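Local coordinates for protein Rho guanine nucleotide exchange factor 11 (Homo sapiens, PDB 5JHH) that probably acts as a guanine nucleotide exchange factor that switches on Rho GTPases by promoting release of GDP, using its helical RhoGEF (DH) domain next to a PH domain, at residues I47-M52 / E61-L66; E55-R60 / Q142-E147; S122-A127 / L162-M167. All blocks are in the same frame, centred on the assembly; numbering follows the deposited sequence. Where two conformers were deposited one is given.

In the fold
All three contacts are buried joints of the helical RhoGEF domain, yet their chemistry shifts with their place. Contact 1 and contact 2 lie toward one end, with centres about 9 Å apart, and both depend on the end of helix 18-54: contact 1 packs it on helix 60-66 through apolar side chains alone, while contact 2 uses the loop after it to reach helix 139-150, setting leucine on phenylalanine beside a partly exposed carboxylate. Contact 3 lies much nearer the chain centre and relies on a glutamine amide meeting a turn backbone. Leu-66 connects it to contact 1 by packing on Ile-163 and Ala-127, whereas contacts 2 and 3 do not touch.

Contact 1 of 3, residues I47-M52 / E61-L66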
loop_
_atom_site.group_PDB
_atom_site.type_symbol
_atom_site.label_atom_id
_atom_site.label_comp_id
_atom_site.label_asym_id
_atom_site.label_seq_id
_atom_site.Cartn_x
_atom_site.Cartn_y
_atom_site.Cartn_z
ATOM N N ILE A 47 -1.673 7.432 -25.216
ATOM C CA ILE A 47 -2.972 6.790 -25.385
ATOM C C ILE A 47 -4.070 7.549 -24.625
ATOM O O ILE A 47 -5.220 7.560 -25.073
ATOM C CB ILE A 47 -2.967 5.329 -24.902
ATOM C CG1 ILE A 47 -1.961 4.481 -25.687
ATOM C CG2 ILE A 47 -4.343 4.700 -25.028
ATOM C CD1 ILE A 47 -2.173 4.468 -27.180
ATOM N N PHE A 48 -3.723 8.187 -23.500
ATOM C CA PHE A 48 -4.729 8.801 -22.666
ATOM C C PHE A 48 -4.630 10.321 -22.651
ATOM O O PHE A 48 -5.517 11.023 -23.145
ATOM C CB PHE A 48 -4.662 8.226 -21.261
ATOM C CG PHE A 48 -5.011 6.748 -21.183
ATOM C CD1 PHE A 48 -6.320 6.334 -21.156
ATOM C CD2 PHE A 48 -4.028 5.790 -21.217
ATOM C CE1 PHE A 48 -6.640 4.992 -21.121
ATOM C CE2 PHE A 48 -4.337 4.439 -21.118
ATOM C CZ PHE A 48 -5.647 4.037 -21.111
ATOM N N TYR A 49 -3.567 10.828 -22.056
ATOM C CA TYR A 49 -3.453 12.240 -21.745
ATOM C C TYR A 49 -3.610 13.134 -22.957
ATOM O O TYR A 49 -4.482 14.002 -22.976
ATOM C CB TYR A 49 -2.113 12.551 -21.053
ATOM C CG TYR A 49 -1.932 14.027 -20.801
ATOM C CD1 TYR A 49 -2.788 14.723 -19.986
ATOM C CD2 TYR A 49 -0.908 14.731 -21.427
ATOM C CE1 TYR A 49 -2.643 16.105 -19.778
ATOM C CE2 TYR A 49 -0.735 16.089 -21.237
ATOM C CZ TYR A 49 -1.601 16.770 -20.404
ATOM O OH TYR A 49 -1.399 18.094 -20.214
ATOM N N GLN A 50 -2.812 12.880 -23.983
ATOM C CA GLN A 50 -2.815 13.739 -25.188
ATOM C C GLN A 50 -4.106 13.659 -25.949
ATOM O O GLN A 50 -4.579 14.669 -26.464
ATOM C CB GLN A 50 -1.688 13.399 -26.139
ATOM C CG GLN A 50 -0.316 13.605 -25.531
ATOM C CD GLN A 50 0.023 15.045 -25.252
ATOM O OE1 GLN A 50 -0.527 15.958 -25.847
ATOM N NE2 GLN A 50 0.926 15.255 -24.307
ATOM N N ARG A 51 -4.723 12.485 -25.964
ATOM C CA ARG A 51 -6.011 12.348 -26.627
ATOM C C ARG A 51 -7.135 12.982 -25.817
ATOM O O ARG A 51 -8.044 13.604 -26.380
ATOM C CB ARG A 51 -6.324 10.907 -26.936
ATOM C CG ARG A 51 -5.379 10.241 -27.942
ATOM C CD ARG A 51 -5.878 8.845 -28.311
ATOM N NE ARG A 51 -7.242 8.950 -28.852
ATOM C CZ ARG A 51 -8.224 8.051 -28.713
ATOM N NH1 ARG A 51 -8.046 6.912 -28.027
ATOM N NH2 ARG A 51 -9.414 8.319 -29.256
ATOM N N MET A 52 -7.084 12.879 -24.497
ATOM C CA MET A 52 -8.137 13.501 -23.711
ATOM C C MET A 52 -8.084 14.999 -23.922
ATOM O O MET A 52 -9.093 15.680 -23.901
ATOM C CB MET A 52 -7.949 13.212 -22.224
ATOM C CG MET A 52 -8.149 11.747 -21.880
ATOM S SD MET A 52 -7.903 11.435 -20.139
ATOM C CE MET A 52 -8.244 9.689 -20.064
ATOM N N GLU A 61 -9.539 21.905 -16.371
ATOM C CA GLU A 61 -9.342 21.924 -14.934
ATOM C C GLU A 61 -9.366 20.512 -14.360
ATOM O O GLU A 61 -8.570 20.208 -13.466
ATOM C CB GLU A 61 -10.408 22.776 -14.252
ATOM C CG GLU A 61 -10.321 24.267 -14.622
ATOM C CD GLU A 61 -11.031 24.653 -15.929
ATOM O OE1 GLU A 61 -11.615 23.791 -16.652
ATOM O OE2 GLU A 61 -11.003 25.852 -16.258
ATOM N N GLU A 62 -10.238 19.640 -14.893
ATOM C CA GLU A 62 -10.266 18.257 -14.429
ATOM C C GLU A 62 -9.077 17.484 -14.928
ATOM O O GLU A 62 -8.501 16.716 -14.192
ATOM C CB GLU A 62 -11.540 17.519 -14.831
ATOM C CG GLU A 62 -12.745 17.853 -13.972
ATOM C CD GLU A 62 -14.067 17.312 -14.550
ATOM O OE1 GLU A 62 -14.064 16.253 -15.263
ATOM O OE2 GLU A 62 -15.113 17.964 -14.279
ATOM N N LEU A 63 -8.749 17.637 -16.195
ATOM C CA LEU A 63 -7.654 16.906 -16.757
ATOM C C LEU A 63 -6.331 17.246 -15.997
ATOM O O LEU A 63 -5.516 16.363 -15.716
ATOM C CB LEU A 63 -7.540 17.233 -18.233
ATOM C CG LEU A 63 -6.521 16.444 -19.019
ATOM C CD1 LEU A 63 -6.825 14.953 -18.964
ATOM C CD2 LEU A 63 -6.480 16.960 -20.429
ATOM N N ALA A 64 -6.151 18.494 -15.604
ATOM C CA ALA A 64 -4.917 18.866 -14.923
ATOM C C ALA A 64 -4.843 18.176 -13.582
ATOM O O ALA A 64 -3.743 17.862 -13.117
ATOM C CB ALA A 64 -4.775 20.379 -14.746
ATOM N N ARG A 65 -5.988 17.890 -12.968
ATOM C CA ARG A 65 -5.943 17.215 -11.682
ATOM C C ARG A 65 -5.621 15.738 -11.832
ATOM O O ARG A 65 -5.047 15.129 -10.938
ATOM C CB ARG A 65 -7.207 17.481 -10.834
ATOM C CG ARG A 65 -7.124 18.892 -10.219
ATOM C CD ARG A 65 -8.277 19.271 -9.302
ATOM N NE ARG A 65 -9.548 19.270 -10.020
ATOM C CZ ARG A 65 -10.248 20.362 -10.371
ATOM N NH1 ARG A 65 -9.826 21.581 -10.059
ATOM N NH2 ARG A 65 -11.400 20.234 -11.033
ATOM N N LEU A 66 -5.989 15.162 -12.963
ATOM C CA LEU A 66 -5.732 13.760 -13.221
ATOM C C LEU A 66 -4.274 13.544 -13.702
ATOM O O LEU A 66 -3.658 12.602 -13.329
ATOM C CB LEU A 66 -6.709 13.263 -14.260
ATOM C CG LEU A 66 -6.414 11.879 -14.810
ATOM C CD1 LEU A 66 -6.584 10.851 -13.732
ATOM C CD2 LEU A 66 -7.367 11.576 -15.959
#
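Helix 47-52 brings Tyr-49 and Met-52 against Leu-63 and Leu-66 of helix 61-66, the two short axes running nearly antiparallel at 160° and coming no closer than 11.2 Å. The pair forms an antiparallel helix-loop-helix in the all-helical RhoGEF (DH) fold, and so wide a spacing leaves the joint to side chains, with no backbone-to-backbone contact. Leu-63 is the centrepiece. Its chi1 of -174° places CG opposite its own backbone N and sends the fork across the gap, where the two branches divide the work. Leu-63 CD2 and CG come up to Tyr-49 CE1, each at 4.0 Å, and the leucine crosses the phenol side chain at about a right angle. Branch CD1 of Leu-63 turns to the thioether of Met-52, touching CB as well as SD. An alanine in place of Leu-63 would remove both branches and would probably open a gap between Tyr-49 and Met-52, leaving the thioether freer to move. Around this core, the Tyr-49 ring also meets Phe-67, Met-52 packs on Met-145 of helix 139-150, and Leu-66 leans on Ile-131 of helix 124-137. The Met-52 chain is straight beyond CG (chi2 179°), which carries its sulfur along the interface from one leucine to the next: Met-52 SD lies 3.9 Å from Leu-63 CD1 and 4.2 Å from Leu-66 CD2.

Contact 2 of 3, residues E55-R60 / Q142-E147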
loop_
_atom_site.group_PDB
_atom_site.type_symbol
_atom_site.label_atom_id
_atom_site.label_comp_id
_atom_site.label_asym_id
_atom_site.label_seq_id
_atom_site.Cartn_x
_atom_site.Cartn_y
_atom_site.Cartn_z
ATOM N N GLU A 55 -8.977 15.953 -27.828
ATOM C CA GLU A 55 -10.400 15.827 -28.158
ATOM C C GLU A 55 -11.357 16.364 -27.066
ATOM O O GLU A 55 -12.540 16.032 -27.076
ATOM C CB GLU A 55 -10.734 14.368 -28.416
ATOM C CG GLU A 55 -9.977 13.763 -29.586
ATOM C CD GLU A 55 -10.076 12.238 -29.641
ATOM O OE1 GLU A 55 -11.107 11.678 -29.198
ATOM O OE2 GLU A 55 -9.117 11.597 -30.139
ATOM N N ASN A 56 -10.864 17.162 -26.116
ATOM C CA ASN A 56 -11.725 17.711 -25.043
ATOM C C ASN A 56 -12.685 16.715 -24.396
ATOM O O ASN A 56 -13.870 16.970 -24.255
ATOM C CB ASN A 56 -12.528 18.905 -25.562
ATOM C CG ASN A 56 -11.627 20.038 -26.038
ATOM O OD1 ASN A 56 -11.093 20.819 -25.220
ATOM N ND2 ASN A 56 -11.405 20.106 -27.361
ATOM N N LEU A 57 -12.159 15.586 -23.973
ATOM C CA LEU A 57 -12.935 14.610 -23.241
ATOM C C LEU A 57 -13.414 15.135 -21.909
ATOM O O LEU A 57 -14.459 14.680 -21.361
ATOM C CB LEU A 57 -12.128 13.341 -23.020
ATOM C CG LEU A 57 -12.153 12.395 -24.212
ATOM C CD1 LEU A 57 -13.482 11.673 -24.239
ATOM C CD2 LEU A 57 -11.908 13.121 -25.535
ATOM N N MET A 58 -12.675 16.083 -21.357
ATOM C CA MET A 58 -13.088 16.644 -20.075
ATOM C C MET A 58 -12.577 18.064 -19.937
ATOM O O MET A 58 -11.709 18.488 -20.694
ATOM C CB MET A 58 -12.615 15.748 -18.936
ATOM C CG MET A 58 -11.124 15.855 -18.549
ATOM S SD MET A 58 -10.631 14.624 -17.297
ATOM C CE MET A 58 -10.846 13.079 -18.144
ATOM N N PRO A 59 -13.157 18.830 -19.009
ATOM C CA PRO A 59 -12.667 20.185 -18.795
ATOM C C PRO A 59 -11.176 20.189 -18.463
ATOM O O PRO A 59 -10.711 19.282 -17.772
ATOM C CB PRO A 59 -13.477 20.669 -17.579
ATOM C CG PRO A 59 -14.697 19.797 -17.550
ATOM C CD PRO A 59 -14.278 18.485 -18.119
ATOM N N ARG A 60 -10.448 21.201 -18.917
ATOM C CA ARG A 60 -9.021 21.251 -18.673
ATOM C C ARG A 60 -8.700 21.267 -17.170
ATOM O O ARG A 60 -7.739 20.649 -16.733
ATOM C CB ARG A 60 -8.400 22.443 -19.389
ATOM C CG ARG A 60 -7.145 22.074 -20.176
ATOM C CD ARG A 60 -7.432 21.604 -21.605
ATOM N NE ARG A 60 -6.596 22.321 -22.572
ATOM C CZ ARG A 60 -6.687 22.167 -23.883
ATOM N NH1 ARG A 60 -5.907 22.866 -24.693
ATOM N NH2 ARG A 60 -7.562 21.302 -24.380
ATOM N N GLN A 142 -17.299 7.021 -21.574
ATOM C CA GLN A 142 -17.197 5.559 -21.394
ATOM C C GLN A 142 -16.704 4.877 -22.645
ATOM O O GLN A 142 -15.831 4.019 -22.595
ATOM C CB GLN A 142 -18.541 4.991 -21.001
ATOM C CG GLN A 142 -18.618 3.472 -21.011
ATOM C CD GLN A 142 -20.051 3.009 -21.101
ATOM O OE1 GLN A 142 -20.460 2.458 -22.118
ATOM N NE2 GLN A 142 -20.844 3.294 -20.063
ATOM N N LEU A 143 -17.225 5.315 -23.775
ATOM C CA LEU A 143 -16.748 4.891 -25.091
ATOM C C LEU A 143 -15.284 5.179 -25.351
ATOM O O LEU A 143 -14.554 4.351 -25.882
ATOM C CB LEU A 143 -17.564 5.579 -26.199
ATOM C CG LEU A 143 -18.392 4.624 -27.047
ATOM C CD1 LEU A 143 -19.632 5.332 -27.608
ATOM C CD2 LEU A 143 -17.502 4.051 -28.154
ATOM N N PHE A 144 -14.859 6.399 -25.060
ATOM C CA PHE A 144 -13.489 6.745 -25.304
ATOM C C PHE A 144 -12.563 5.857 -24.447
ATOM O O PHE A 144 -11.508 5.392 -24.901
ATOM C CB PHE A 144 -13.276 8.213 -24.974
ATOM C CG PHE A 144 -11.850 8.583 -24.897
ATOM C CD1 PHE A 144 -11.138 8.360 -23.750
ATOM C CD2 PHE A 144 -11.205 9.099 -25.986
ATOM C CE1 PHE A 144 -9.808 8.669 -23.678
ATOM C CE2 PHE A 144 -9.868 9.421 -25.910
ATOM C CZ PHE A 144 -9.166 9.181 -24.763
ATOM N N MET A 145 -12.954 5.640 -23.207
ATOM C CA MET A 145 -12.123 4.866 -22.300
ATOM C C MET A 145 -12.036 3.411 -22.788
ATOM O O MET A 145 -10.960 2.806 -22.725
ATOM C CB MET A 145 -12.625 4.955 -20.850
ATOM C CG MET A 145 -12.374 6.321 -20.227
ATOM S SD MET A 145 -10.613 6.701 -19.947
ATOM C CE MET A 145 -10.252 5.486 -18.699
ATOM N N GLN A 146 -13.114 2.880 -23.360
ATOM C CA GLN A 146 -13.046 1.504 -23.855
ATOM C C GLN A 146 -12.100 1.421 -25.021
ATOM O O GLN A 146 -11.322 0.498 -25.121
ATOM C CB GLN A 146 -14.390 0.994 -24.335
ATOM C CG GLN A 146 -15.370 0.698 -23.239
ATOM C CD GLN A 146 -16.763 0.443 -23.798
ATOM O OE1 GLN A 146 -16.931 0.200 -25.005
ATOM N NE2 GLN A 146 -17.771 0.503 -22.929
ATOM N N GLU A 147 -12.207 2.378 -25.930
ATOM C CA GLU A 147 -11.362 2.396 -27.117
ATOM C C GLU A 147 -9.896 2.522 -26.724
ATOM O O GLU A 147 -9.035 1.829 -27.231
ATOM C CB GLU A 147 -11.762 3.578 -28.015
ATOM C CG GLU A 147 -12.125 3.221 -29.460
ATOM C CD GLU A 147 -13.377 3.967 -29.981
ATOM O OE1 GLU A 147 -13.218 5.033 -30.633
ATOM O OE2 GLU A 147 -14.530 3.492 -29.753
#
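Leu-57, in the loop that leaves helix 18-54, sits over one face of the Phe-144 ring on helix 139-150, a compact example of how a helical bundle such as the DH domain closes a loop onto a neighbouring helix. The principal interaction is CH-pi: Leu-57 CG stands 3.9 Å from the ring centroid, only 14° off the normal. Apolar packing extends the same approach. Leu-57 CD1 lies over the CG-CB end of Phe-144, 3.5 Å from Phe-144 CB, and Leu-57 CD2 stands above Phe-144 CD2. Phe-144 CG is anti to the backbone N (chi1 167°), which projects the ring from the helix toward the loop.

The polar component is slighter. Glu-55 runs out extended beyond CG and brings OE1 to the ring edge, near its plane and 4.1 Å from Phe-144 CD2, with carboxylate and ring planes 82° apart. Its other oxygen, OE2, makes a long, weak ion pair with Arg-51, which itself packs on Phe-144.

Hydrogen bonds to the backbone hold the loop on its course. Asn-56, with positive phi, is the C-prime residue of a Schellman motif in which Leu-57 N returns to Met-52 O. The Arg-140 guanidinium donates to the carbonyls of Glu-55 and Asn-56. The chemistry thus implies a grip owed chiefly to dispersion over the ring face, to which a carboxylate oxygen beside the weakly positive ring hydrogens may add a small electrostatic attraction.

Contact 3 of 3, residues S122-A127 / L162-M167; sequences SYQSIA and LIISEM
Gln-124, in the first turn of helix 124-137, reaches the bend 162-165 end-on and meets Ile-163 from the opposite direction. Its chain is extended: chi1 of -163° sets CG opposite the backbone N, and the next torsion keeps the reach straight. The last torsion then turns the amide (chi3 83°) so that NE2 meets Ile-163 O while OE1 lies toward Ile-164, 3.6 Å from Ile-164 CA. Gln-124 NE2 donates a weak hydrogen bond to Ile-163 O, 3.0 Å long but bent to 134° at the hydrogen; the acceptor lies off the amide plane on the Ile-163 side, in keeping with the bend.

Ile-163 CG1 is anti to its backbone N (chi1 -157°) and CG2 falls between N and the carbonyl carbon, which brings both branches against one face of the Gln-124 amide, CG2 over CD (3.7 Å) and CG1 over NE2 (3.6 Å). The type I turn from Leu-162 to Ser-165 is itself secured twice at Leu-162 O, which accepts from Ser-165 N and, almost in line with the carbonyl, from Ser-165 OG. Ile-164 also packs on an aromatic side chain of another protein chain. A glutamine amide laid against the turn that starts helix 165-182, with one weak hydrogen bond to it, here joins two helix beginnings within the all-helical bundle of a DH domain.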
loop_
_atom_site.group_PDB
_atom_site.type_symbol
_atom_site.label_atom_id
_atom_site.label_comp_id
_atom_site.label_asym_id
_atom_site.label_seq_id
_atom_site.Cartn_x
_atom_site.Cartn_y
_atom_site.Cartn_z
ATOM N N SER A 122 -0.442 12.658 -5.391
ATOM C CA SER A 122 -1.175 12.967 -4.171
ATOM C C SER A 122 -2.686 12.919 -4.296
ATOM O O SER A 122 -3.393 12.506 -3.354
ATOM C CB SER A 122 -0.769 14.352 -3.611
ATOM O OG SER A 122 -0.916 15.326 -4.614
ATOM N N TYR A 123 -3.185 13.386 -5.427
ATOM C CA TYR A 123 -4.620 13.588 -5.623
ATOM C C TYR A 123 -5.236 12.429 -6.423
ATOM O O TYR A 123 -6.407 12.432 -6.766
ATOM C CB TYR A 123 -4.848 14.916 -6.374
ATOM C CG TYR A 123 -6.314 15.382 -6.460
ATOM C CD1 TYR A 123 -6.954 15.986 -5.367
ATOM C CD2 TYR A 123 -7.032 15.225 -7.619
ATOM C CE1 TYR A 123 -8.267 16.437 -5.444
ATOM C CE2 TYR A 123 -8.349 15.687 -7.723
ATOM C CZ TYR A 123 -8.961 16.296 -6.639
ATOM O OH TYR A 123 -10.271 16.686 -6.776
ATOM N N GLN A 124 -4.453 11.403 -6.675
ATOM C CA GLN A 124 -4.796 10.449 -7.714
ATOM C C GLN A 124 -6.013 9.622 -7.352
ATOM O O GLN A 124 -6.790 9.302 -8.193
ATOM C CB GLN A 124 -3.594 9.561 -7.987
ATOM C CG GLN A 124 -3.655 8.797 -9.291
ATOM C CD GLN A 124 -2.397 7.989 -9.547
ATOM O OE1 GLN A 124 -2.259 6.885 -9.048
ATOM N NE2 GLN A 124 -1.467 8.548 -10.343
ATOM N N SER A 125 -6.202 9.282 -6.098
ATOM C CA SER A 125 -7.333 8.417 -5.735
ATOM C C SER A 125 -8.660 9.112 -5.986
ATOM O O SER A 125 -9.648 8.509 -6.457
ATOM C CB SER A 125 -7.220 8.021 -4.270
ATOM O OG SER A 125 -7.226 9.162 -3.423
ATOM N N ILE A 126 -8.645 10.409 -5.766
ATOM C CA ILE A 126 -9.808 11.242 -5.964
ATOM C C ILE A 126 -10.096 11.448 -7.447
ATOM O O ILE A 126 -11.215 11.258 -7.904
ATOM C CB ILE A 126 -9.617 12.567 -5.242
ATOM C CG1 ILE A 126 -9.503 12.297 -3.744
ATOM C CG2 ILE A 126 -10.810 13.468 -5.464
ATOM C CD1 ILE A 126 -8.634 13.275 -2.997
ATOM N N ALA A 127 -9.072 11.725 -8.230
ATOM C CA ALA A 127 -9.281 11.882 -9.663
ATOM C C ALA A 127 -9.807 10.602 -10.308
ATOM O O ALA A 127 -10.632 10.650 -11.244
ATOM C CB ALA A 127 -8.000 12.288 -10.349
ATOM N N LEU A 162 -2.634 1.577 -14.744
ATOM C CA LEU A 162 -1.352 2.045 -15.310
ATOM C C LEU A 162 -0.842 3.317 -14.623
ATOM O O LEU A 162 0.363 3.558 -14.479
ATOM C CB LEU A 162 -1.558 2.355 -16.793
ATOM C CG LEU A 162 -1.933 1.166 -17.680
ATOM C CD1 LEU A 162 -2.557 1.563 -18.999
ATOM C CD2 LEU A 162 -0.699 0.296 -17.946
ATOM N N ILE A 163 -1.773 4.160 -14.199
ATOM C CA ILE A 163 -1.424 5.496 -13.715
ATOM C C ILE A 163 -0.750 5.462 -12.324
ATOM O O ILE A 163 -0.075 6.399 -11.908
ATOM C CB ILE A 163 -2.665 6.374 -13.701
ATOM C CG1 ILE A 163 -2.297 7.837 -13.764
ATOM C CG2 ILE A 163 -3.494 6.105 -12.494
ATOM C CD1 ILE A 163 -3.487 8.763 -13.767
ATOM N N ILE A 164 -0.954 4.363 -11.631
ATOM C CA ILE A 164 -0.319 4.110 -10.367
ATOM C C ILE A 164 1.128 3.632 -10.505
ATOM O O ILE A 164 1.836 3.480 -9.519
ATOM C CB ILE A 164 -1.142 3.090 -9.571
ATOM C CG1 ILE A 164 -0.744 3.140 -8.124
ATOM C CG2 ILE A 164 -0.945 1.676 -10.106
ATOM C CD1 ILE A 164 -1.526 2.234 -7.257
ATOM N N SER A 165 1.599 3.473 -11.726
ATOM C CA SER A 165 2.913 2.904 -11.936
ATOM C C SER A 165 3.995 3.785 -11.339
ATOM O O SER A 165 5.016 3.276 -10.946
ATOM C CB SER A 165 3.178 2.701 -13.426
ATOM O OG SER A 165 3.137 4.010 -13.986
ATOM N N GLU A 166 3.812 5.094 -11.261
ATOM C CA GLU A 166 4.859 5.876 -10.694
ATOM C C GLU A 166 5.054 5.579 -9.194
ATOM O O GLU A 166 6.173 5.361 -8.728
ATOM C CB GLU A 166 4.570 7.353 -10.849
ATOM C CG GLU A 166 5.733 8.212 -10.333
ATOM C CD GLU A 166 6.930 8.200 -11.245
ATOM O OE1 GLU A 166 6.744 7.813 -12.407
ATOM O OE2 GLU A 166 8.046 8.604 -10.815
ATOM N N MET A 167 3.979 5.621 -8.423
ATOM C CA MET A 167 4.090 5.269 -7.024
ATOM C C MET A 167 4.730 3.924 -6.910
ATOM O O MET A 167 5.675 3.740 -6.143
ATOM C CB MET A 167 2.740 5.264 -6.324
ATOM C CG MET A 167 2.808 4.883 -4.856
ATOM S SD MET A 167 2.851 3.123 -4.499
ATOM C CE MET A 167 1.211 2.618 -5.015
#